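Local coordinates for lysosome-associated membrane glycoprotein 3 (Homo sapiens, PDB 4AKM) that plays a role in the unfolded protein response and in fusion of lysosomes with autophagosomes, here represented by the membrane-proximal part of its luminal domain, at residues A[108-122]-A[131-143]. Numbering follows the deposited sequence.
Sequences FQTAVGHSFKCVSEQ and QVKTTDVQLQAFD
The Phe108 ring presents its edge to Thr134 and Leu139: Thr134 OG1 sits in plane with Phe108 CZ, and Leu139 CD2 lies near the plane by Phe108 CD2. Val137 CG1 meets Phe108 CE2 obliquely at 3.7 Å, while Phe116 CE2 stands over one face of Phe108, nearer its margin than its middle. Phe108 CB in turn sits above the middle of one face of the Phe116 ring, and Val137 CG1 lies at the Phe116 edge. With CG1 anti to the backbone N (chi1 176°), Val137 reaches both rings.

Behind these side chains, Phe116 and Cys118 pair with Leu139 and Val137 as antiparallel hydrogen-bonded pairs; the bond from Cys118 N to Val137 O is 2.8 Å and nearly straight (167°). A second ladder joins Gln122 to Thr134, its register shifted by one residue. At the other end, beyond the Phe116-Leu139 pair, Gln140 CG lies 3.3 Å from His114 O; its NE2 bonds Asp143 O in the amide plane, and its OE1 accepts from Gly150 N.

In this beta-prism domain of the LAMP family, 116-118 extends the sheet beside 137-141, which pairs in turn with 14-27. Phe108, at a corner near the end of strand 97-110, which belongs to the other sheet, also touches Ile82 of strand 80-90, and the Cys118-Cys155 disulfide links strand 116-118 to the end of the modelled luminal chain.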
ATOM      1  N   PHE A 108       5.891   8.073   2.072  1.00 55.95           N
ATOM      2  CA  PHE A 108       6.502   7.951   0.752  1.00 63.23           C
ATOM      3  C   PHE A 108       6.309   9.236  -0.035  1.00 61.75           C
ATOM      4  O   PHE A 108       6.045   9.196  -1.233  1.00 62.66           O
ATOM      5  CB  PHE A 108       5.919   6.780  -0.050  1.00 60.95           C
ATOM      6  CG  PHE A 108       6.168   5.423   0.551  1.00 59.28           C
ATOM      7  CD1 PHE A 108       6.795   5.279   1.780  1.00 62.39           C
ATOM      8  CD2 PHE A 108       5.783   4.284  -0.133  1.00 55.39           C
ATOM      9  CE1 PHE A 108       7.014   4.026   2.318  1.00 60.25           C
ATOM     10  CE2 PHE A 108       6.002   3.032   0.396  1.00 52.42           C
ATOM     11  CZ  PHE A 108       6.619   2.899   1.624  1.00 57.95           C
ATOM     12  N   GLN A 109       6.419  10.374   0.640  1.00 65.28           N
ATOM     13  CA  GLN A 109       6.213  11.658  -0.024  1.00 70.34           C
ATOM     14  C   GLN A 109       7.252  11.888  -1.125  1.00 70.29           C
ATOM     15  O   GLN A 109       8.454  11.741  -0.899  1.00 63.86           O
ATOM     16  CB  GLN A 109       6.230  12.806   0.986  1.00 69.23           C
ATOM     17  CG  GLN A 109       5.759  14.136   0.406  1.00 72.68           C
ATOM     18  CD  GLN A 109       5.832  15.272   1.409  1.00 79.78           C
ATOM     19  OE1 GLN A 109       6.427  15.134   2.480  1.00 79.48           O
ATOM     20  NE2 GLN A 109       5.226  16.404   1.067  1.00 80.56           N
ATOM     21  N   THR A 110       6.773  12.255  -2.312  1.00 68.02           N
ATOM     22  CA  THR A 110       7.620  12.356  -3.496  1.00 73.86           C
ATOM     23  C   THR A 110       7.208  13.543  -4.354  1.00 78.80           C
ATOM     24  O   THR A 110       6.015  13.800  -4.520  1.00 75.28           O
ATOM     25  CB  THR A 110       7.494  11.090  -4.365  1.00 74.73           C
ATOM     26  OG1 THR A 110       7.766   9.933  -3.568  1.00 73.60           O
ATOM     27  CG2 THR A 110       8.460  11.134  -5.542  1.00 77.13           C
ATOM     28  N   ALA A 111       8.196  14.253  -4.902  1.00 78.96           N
ATOM     29  CA  ALA A 111       7.938  15.371  -5.809  1.00 82.05           C
ATOM     30  C   ALA A 111       7.072  14.918  -6.981  1.00 77.55           C
ATOM     31  O   ALA A 111       7.315  13.863  -7.566  1.00 77.89           O
ATOM     32  CB  ALA A 111       9.247  15.957  -6.311  1.00 76.76           C
ATOM     33  N   VAL A 112       6.058  15.712  -7.312  1.00 74.82           N
ATOM     34  CA  VAL A 112       5.098  15.331  -8.345  1.00 79.50           C
ATOM     35  C   VAL A 112       5.781  15.153  -9.705  1.00 81.26           C
ATOM     36  O   VAL A 112       6.646  15.942 -10.085  1.00 79.66           O
ATOM     37  CB  VAL A 112       3.913  16.332  -8.422  1.00 80.70           C
ATOM     38  CG1 VAL A 112       4.412  17.750  -8.649  1.00 90.08           C
ATOM     39  CG2 VAL A 112       2.918  15.919  -9.500  1.00 87.21           C
ATOM     40  N   GLY A 113       5.403  14.098 -10.422  1.00 80.12           N
ATOM     41  CA  GLY A 113       6.023  13.777 -11.696  1.00 82.62           C
ATOM     42  C   GLY A 113       7.177  12.802 -11.550  1.00 82.19           C
ATOM     43  O   GLY A 113       7.632  12.207 -12.527  1.00 79.92           O
ATOM     44  N   HIS A 114       7.660  12.647 -10.320  1.00 81.04           N
ATOM     45  CA  HIS A 114       8.694  11.666 -10.018  1.00 82.29           C
ATOM     46  C   HIS A 114       8.068  10.357  -9.541  1.00 80.41           C
ATOM     47  O   HIS A 114       6.851  10.250  -9.408  1.00 73.33           O
ATOM     48  CB  HIS A 114       9.653  12.199  -8.949  1.00 83.89           C
ATOM     49  CG  HIS A 114      10.511  13.335  -9.413  1.00 88.83           C
ATOM     50  ND1 HIS A 114      11.675  13.698  -8.769  1.00 92.06           N
ATOM     51  CD2 HIS A 114      10.376  14.190 -10.454  1.00 88.88           C
ATOM     52  CE1 HIS A 114      12.222  14.725  -9.394  1.00 93.59           C
ATOM     53  NE2 HIS A 114      11.453  15.043 -10.421  1.00 92.58           N
ATOM     54  N   SER A 115       8.905   9.360  -9.286  1.00 82.58           N
ATOM     55  CA  SER A 115       8.433   8.105  -8.717  1.00 78.10           C
ATOM     56  C   SER A 115       9.113   7.856  -7.378  1.00 72.91           C
ATOM     57  O   SER A 115      10.200   8.366  -7.122  1.00 74.42           O
ATOM     58  CB  SER A 115       8.694   6.939  -9.674  1.00 77.32           C
ATOM     59  OG  SER A 115      10.079   6.764  -9.905  1.00 78.41           O
ATOM     60  N   PHE A 116       8.461   7.089  -6.515  1.00 70.62           N
ATOM     61  CA  PHE A 116       9.056   6.745  -5.236  1.00 67.01           C
ATOM     62  C   PHE A 116       9.605   5.335  -5.278  1.00 66.25           C
ATOM     63  O   PHE A 116       8.916   4.406  -5.687  1.00 62.05           O
ATOM     64  CB  PHE A 116       8.043   6.871  -4.101  1.00 62.29           C
ATOM     65  CG  PHE A 116       8.638   6.660  -2.740  1.00 67.73           C
ATOM     66  CD1 PHE A 116       9.267   7.697  -2.073  1.00 74.69           C
ATOM     67  CD2 PHE A 116       8.580   5.422  -2.128  1.00 68.27           C
ATOM     68  CE1 PHE A 116       9.819   7.502  -0.820  1.00 76.66           C
ATOM     69  CE2 PHE A 116       9.131   5.224  -0.878  1.00 65.96           C
ATOM     70  CZ  PHE A 116       9.748   6.263  -0.224  1.00 69.99           C
ATOM     71  N   LYS A 117      10.853   5.184  -4.850  1.00 67.09           N
ATOM     72  CA  LYS A 117      11.464   3.873  -4.740  1.00 58.16           C
ATOM     73  C   LYS A 117      11.895   3.635  -3.305  1.00 61.53           C
ATOM     74  O   LYS A 117      12.415   4.539  -2.654  1.00 67.62           O
ATOM     75  CB  LYS A 117      12.670   3.762  -5.668  1.00 63.17           C
ATOM     76  CG  LYS A 117      13.374   2.421  -5.600  1.00 58.00           C
ATOM     77  CD  LYS A 117      14.645   2.440  -6.408  1.00 64.13           C
ATOM     78  CE  LYS A 117      15.442   1.169  -6.198  1.00 60.64           C
ATOM     79  NZ  LYS A 117      14.755  -0.022  -6.768  1.00 59.17           N
ATOM     80  N   CYS A 118      11.663   2.420  -2.813  1.00 56.85           N
ATOM     81  CA  CYS A 118      12.129   2.022  -1.492  1.00 55.08           C
ATOM     82  C   CYS A 118      12.100   0.514  -1.328  1.00 56.71           C
ATOM     83  O   CYS A 118      11.103  -0.066  -0.897  1.00 58.39           O
ATOM     84  CB  CYS A 118      11.309   2.676  -0.388  1.00 60.67           C
ATOM     85  SG  CYS A 118      12.075   2.541   1.235  1.00 69.53           S
ATOM     86  N   VAL A 119      13.219  -0.106  -1.679  1.00 60.68           N
ATOM     87  CA  VAL A 119      13.404  -1.544  -1.581  1.00 58.16           C
ATOM     88  C   VAL A 119      13.520  -1.963  -0.111  1.00 56.98           C
ATOM     89  O   VAL A 119      13.207  -3.098   0.260  1.00 61.05           O
ATOM     90  CB  VAL A 119      14.653  -1.954  -2.394  1.00 59.22           C
ATOM     91  CG1 VAL A 119      15.765  -0.927  -2.200  1.00 65.00           C
ATOM     92  CG2 VAL A 119      15.123  -3.362  -2.045  1.00 56.54           C
ATOM     93  N   SER A 120      13.942  -1.029   0.730  1.00 54.68           N
ATOM     94  CA  SER A 120      14.071  -1.301   2.158  1.00 62.64           C
ATOM     95  C   SER A 120      12.700  -1.456   2.801  1.00 58.74           C
ATOM     96  O   SER A 120      11.777  -0.691   2.501  1.00 56.29           O
ATOM     97  CB  SER A 120      14.848  -0.177   2.856  1.00 72.86           C
ATOM     98  OG  SER A 120      16.054   0.131   2.170  1.00 85.31           O
ATOM     99  N   GLU A 121      12.586  -2.433   3.699  1.00 49.41           N
ATOM    100  CA  GLU A 121      11.333  -2.723   4.388  1.00 47.12           C
ATOM    101  C   GLU A 121      10.749  -1.520   5.115  1.00 53.75           C
ATOM    102  O   GLU A 121      11.385  -0.954   6.008  1.00 51.06           O
ATOM    103  CB  GLU A 121      11.524  -3.848   5.397  1.00 46.97           C
ATOM    104  CG  GLU A 121      10.352  -3.986   6.343  1.00 56.52           C
ATOM    105  CD  GLU A 121      10.626  -4.925   7.494  1.00 64.97           C
ATOM    106  OE1 GLU A 121      10.779  -6.141   7.246  1.00 65.15           O
ATOM    107  OE2 GLU A 121      10.686  -4.444   8.647  1.00 61.15           O
ATOM    108  N   GLN A 122       9.527  -1.143   4.735  1.00 51.34           N
ATOM    109  CA  GLN A 122       8.809  -0.071   5.416  1.00 49.89           C
ATOM    110  C   GLN A 122       7.654  -0.641   6.223  1.00 49.17           C
ATOM    111  O   GLN A 122       7.085  -1.670   5.871  1.00 49.76           O
ATOM    112  CB  GLN A 122       8.310   0.983   4.425  1.00 49.93           C
ATOM    113  CG  GLN A 122       9.421   1.751   3.720  1.00 55.67           C
ATOM    114  CD  GLN A 122      10.369   2.448   4.686  1.00 58.55           C
ATOM    115  OE1 GLN A 122      11.377   1.875   5.109  1.00 54.02           O
ATOM    116  NE2 GLN A 122      10.051   3.692   5.033  1.00 54.94           N
ATOM    117  N   GLN A 131      -0.477  -4.631  11.640  1.00 41.84           N
ATOM    118  CA  GLN A 131       0.646  -3.891  11.108  1.00 42.13           C
ATOM    119  C   GLN A 131       0.783  -4.244   9.637  1.00 39.17           C
ATOM    120  O   GLN A 131       0.508  -5.369   9.238  1.00 38.92           O
ATOM    121  CB  GLN A 131       1.904  -4.302  11.867  1.00 43.05           C
ATOM    122  CG  GLN A 131       3.106  -3.435  11.633  1.00 45.28           C
ATOM    123  CD  GLN A 131       4.284  -3.878  12.470  1.00 54.51           C
ATOM    124  OE1 GLN A 131       4.307  -4.998  12.992  1.00 54.85           O
ATOM    125  NE2 GLN A 131       5.270  -3.000  12.615  1.00 53.20           N
ATOM    126  N   VAL A 132       1.186  -3.280   8.822  1.00 36.87           N
ATOM    127  CA  VAL A 132       1.485  -3.571   7.429  1.00 36.57           C
ATOM    128  C   VAL A 132       2.962  -3.278   7.147  1.00 35.74           C
ATOM    129  O   VAL A 132       3.522  -2.318   7.674  1.00 36.89           O
ATOM    130  CB  VAL A 132       0.536  -2.811   6.458  1.00 29.01           C
ATOM    131  CG1 VAL A 132       0.651  -1.311   6.639  1.00 35.09           C
ATOM    132  CG2 VAL A 132       0.804  -3.205   5.016  1.00 29.64           C
ATOM    133  N   LYS A 133       3.593  -4.138   6.350  1.00 36.17           N
ATOM    134  CA  LYS A 133       4.967  -3.927   5.909  1.00 40.67           C
ATOM    135  C   LYS A 133       5.088  -3.976   4.388  1.00 43.82           C
ATOM    136  O   LYS A 133       4.549  -4.873   3.742  1.00 42.17           O
ATOM    137  CB  LYS A 133       5.920  -4.936   6.559  1.00 41.45           C
ATOM    138  CG  LYS A 133       6.688  -4.359   7.745  1.00 49.86           C
ATOM    139  CD  LYS A 133       7.096  -5.426   8.750  1.00 54.39           C
ATOM    140  CE  LYS A 133       7.341  -4.809  10.131  1.00 59.85           C
ATOM    141  NZ  LYS A 133       7.539  -5.831  11.208  1.00 65.12           N
ATOM    142  N   THR A 134       5.786  -2.997   3.822  1.00 46.67           N
ATOM    143  CA  THR A 134       6.024  -2.968   2.383  1.00 45.94           C
ATOM    144  C   THR A 134       7.482  -3.243   2.076  1.00 45.36           C
ATOM    145  O   THR A 134       8.358  -3.024   2.908  1.00 47.25           O
ATOM    146  CB  THR A 134       5.645  -1.615   1.754  1.00 45.33           C
ATOM    147  OG1 THR A 134       6.629  -0.626   2.090  1.00 46.31           O
ATOM    148  CG2 THR A 134       4.280  -1.168   2.238  1.00 47.08           C
ATOM    149  N   THR A 135       7.738  -3.703   0.860  1.00 45.56           N
ATOM    150  CA  THR A 135       9.090  -4.052   0.454  1.00 48.05           C
ATOM    151  C   THR A 135       9.180  -3.918  -1.058  1.00 49.21           C
ATOM    152  O   THR A 135       8.166  -3.984  -1.731  1.00 56.15           O
ATOM    153  CB  THR A 135       9.419  -5.497   0.875  1.00 46.06           C
ATOM    154  OG1 THR A 135      10.763  -5.811   0.506  1.00 67.32           O
ATOM    155  CG2 THR A 135       8.503  -6.471   0.190  1.00 42.13           C
ATOM    156  N   ASP A 136      10.379  -3.711  -1.596  1.00 54.77           N
ATOM    157  CA  ASP A 136      10.561  -3.656  -3.055  1.00 53.93           C
ATOM    158  C   ASP A 136       9.646  -2.645  -3.742  1.00 47.86           C
ATOM    159  O   ASP A 136       9.187  -2.856  -4.863  1.00 48.81           O
ATOM    160  CB  ASP A 136      10.373  -5.041  -3.669  1.00 44.48           C
ATOM    161  CG  ASP A 136      11.529  -5.962  -3.368  1.00 48.40           C
ATOM    162  OD1 ASP A 136      12.674  -5.578  -3.678  1.00 52.23           O
ATOM    163  OD2 ASP A 136      11.301  -7.051  -2.804  1.00 45.87           O
ATOM    164  N   VAL A 137       9.383  -1.549  -3.044  1.00 46.85           N
ATOM    165  CA  VAL A 137       8.443  -0.546  -3.502  1.00 45.57           C
ATOM    166  C   VAL A 137       8.999   0.321  -4.622  1.00 49.66           C
ATOM    167  O   VAL A 137      10.066   0.915  -4.492  1.00 54.02           O
ATOM    168  CB  VAL A 137       8.030   0.386  -2.338  1.00 45.09           C
ATOM    169  CG1 VAL A 137       7.115   1.492  -2.833  1.00 48.51           C
ATOM    170  CG2 VAL A 137       7.373  -0.406  -1.220  1.00 43.54           C
ATOM    171  N   GLN A 138       8.268   0.381  -5.727  1.00 46.31           N
ATOM    172  CA  GLN A 138       8.393   1.483  -6.664  1.00 53.72           C
ATOM    173  C   GLN A 138       7.010   1.874  -7.151  1.00 57.11           C
ATOM    174  O   GLN A 138       6.312   1.069  -7.751  1.00 56.81           O
ATOM    175  CB  GLN A 138       9.278   1.131  -7.848  1.00 60.31           C
ATOM    176  CG  GLN A 138       9.490   2.309  -8.784  1.00 65.37           C
ATOM    177  CD  GLN A 138      10.749   2.183  -9.610  1.00 75.76           C
ATOM    178  OE1 GLN A 138      11.467   1.185  -9.523  1.00 78.91           O
ATOM    179  NE2 GLN A 138      11.031   3.200 -10.414  1.00 82.72           N
ATOM    180  N   LEU A 139       6.613   3.113  -6.894  1.00 58.89           N
ATOM    181  CA  LEU A 139       5.273   3.553  -7.254  1.00 60.57           C
ATOM    182  C   LEU A 139       5.257   4.973  -7.802  1.00 68.47           C
ATOM    183  O   LEU A 139       6.260   5.684  -7.754  1.00 71.07           O
ATOM    184  CB  LEU A 139       4.316   3.421  -6.063  1.00 55.16           C
ATOM    185  CG  LEU A 139       4.644   4.100  -4.728  1.00 56.33           C
ATOM    186  CD1 LEU A 139       4.299   5.588  -4.738  1.00 59.57           C
ATOM    187  CD2 LEU A 139       3.921   3.392  -3.589  1.00 50.50           C
ATOM    188  N   GLN A 140       4.101   5.368  -8.319  1.00 65.37           N
ATOM    189  CA  GLN A 140       3.887   6.701  -8.851  1.00 67.91           C
ATOM    190  C   GLN A 140       2.387   6.931  -8.966  1.00 66.24           C
ATOM    191  O   GLN A 140       1.631   6.014  -9.296  1.00 62.31           O
ATOM    192  CB  GLN A 140       4.568   6.851 -10.214  1.00 73.61           C
ATOM    193  CG  GLN A 140       4.546   8.271 -10.773  1.00 81.02           C
ATOM    194  CD  GLN A 140       5.521   8.465 -11.921  1.00 83.35           C
ATOM    195  OE1 GLN A 140       6.488   7.715 -12.065  1.00 84.28           O
ATOM    196  NE2 GLN A 140       5.272   9.477 -12.746  1.00 87.65           N
ATOM    197  N   ALA A 141       1.959   8.157  -8.683  1.00 73.33           N
ATOM    198  CA  ALA A 141       0.542   8.506  -8.736  1.00 77.88           C
ATOM    199  C   ALA A 141       0.306   9.883  -9.362  1.00 81.04           C
ATOM    200  O   ALA A 141       1.192  10.741  -9.350  1.00 86.99           O
ATOM    201  CB  ALA A 141      -0.072   8.439  -7.345  1.00 71.73           C
ATOM    202  N   PHE A 142      -0.893  10.071  -9.909  1.00 84.47           N
ATOM    203  CA  PHE A 142      -1.307  11.320 -10.562  1.00 92.24           C
ATOM    204  C   PHE A 142      -0.572  11.610 -11.876  1.00 98.19           C
ATOM    205  O   PHE A 142      -0.957  11.102 -12.932  1.00 97.28           O
ATOM    206  CB  PHE A 142      -1.207  12.512  -9.603  1.00 86.52           C
ATOM    207  CG  PHE A 142      -1.840  12.263  -8.268  1.00 81.20           C
ATOM    208  CD1 PHE A 142      -3.217  12.317  -8.123  1.00 76.29           C
ATOM    209  CD2 PHE A 142      -1.062  11.973  -7.160  1.00 76.52           C
ATOM    210  CE1 PHE A 142      -3.805  12.089  -6.896  1.00 70.41           C
ATOM    211  CE2 PHE A 142      -1.647  11.743  -5.932  1.00 73.51           C
ATOM    212  CZ  PHE A 142      -3.022  11.801  -5.801  1.00 68.50           C
ATOM    213  N   ASP A 143       0.473  12.431 -11.811  1.00100.98           N
ATOM    214  CA  ASP A 143       1.191  12.854 -13.015  1.00105.87           C
ATOM    215  C   ASP A 143       2.024  11.740 -13.652  1.00105.73           C
ATOM    216  O   ASP A 143       2.852  11.113 -12.987  1.00102.73           O
ATOM    217  CB  ASP A 143       2.068  14.074 -12.718  1.00105.13           C
ATOM    218  CG  ASP A 143       1.327  15.383 -12.916  1.00113.34           C
ATOM    219  OD1 ASP A 143       0.085  15.353 -13.055  1.00105.58           O
ATOM    220  OD2 ASP A 143       1.991  16.443 -12.945  1.00113.92           O
TER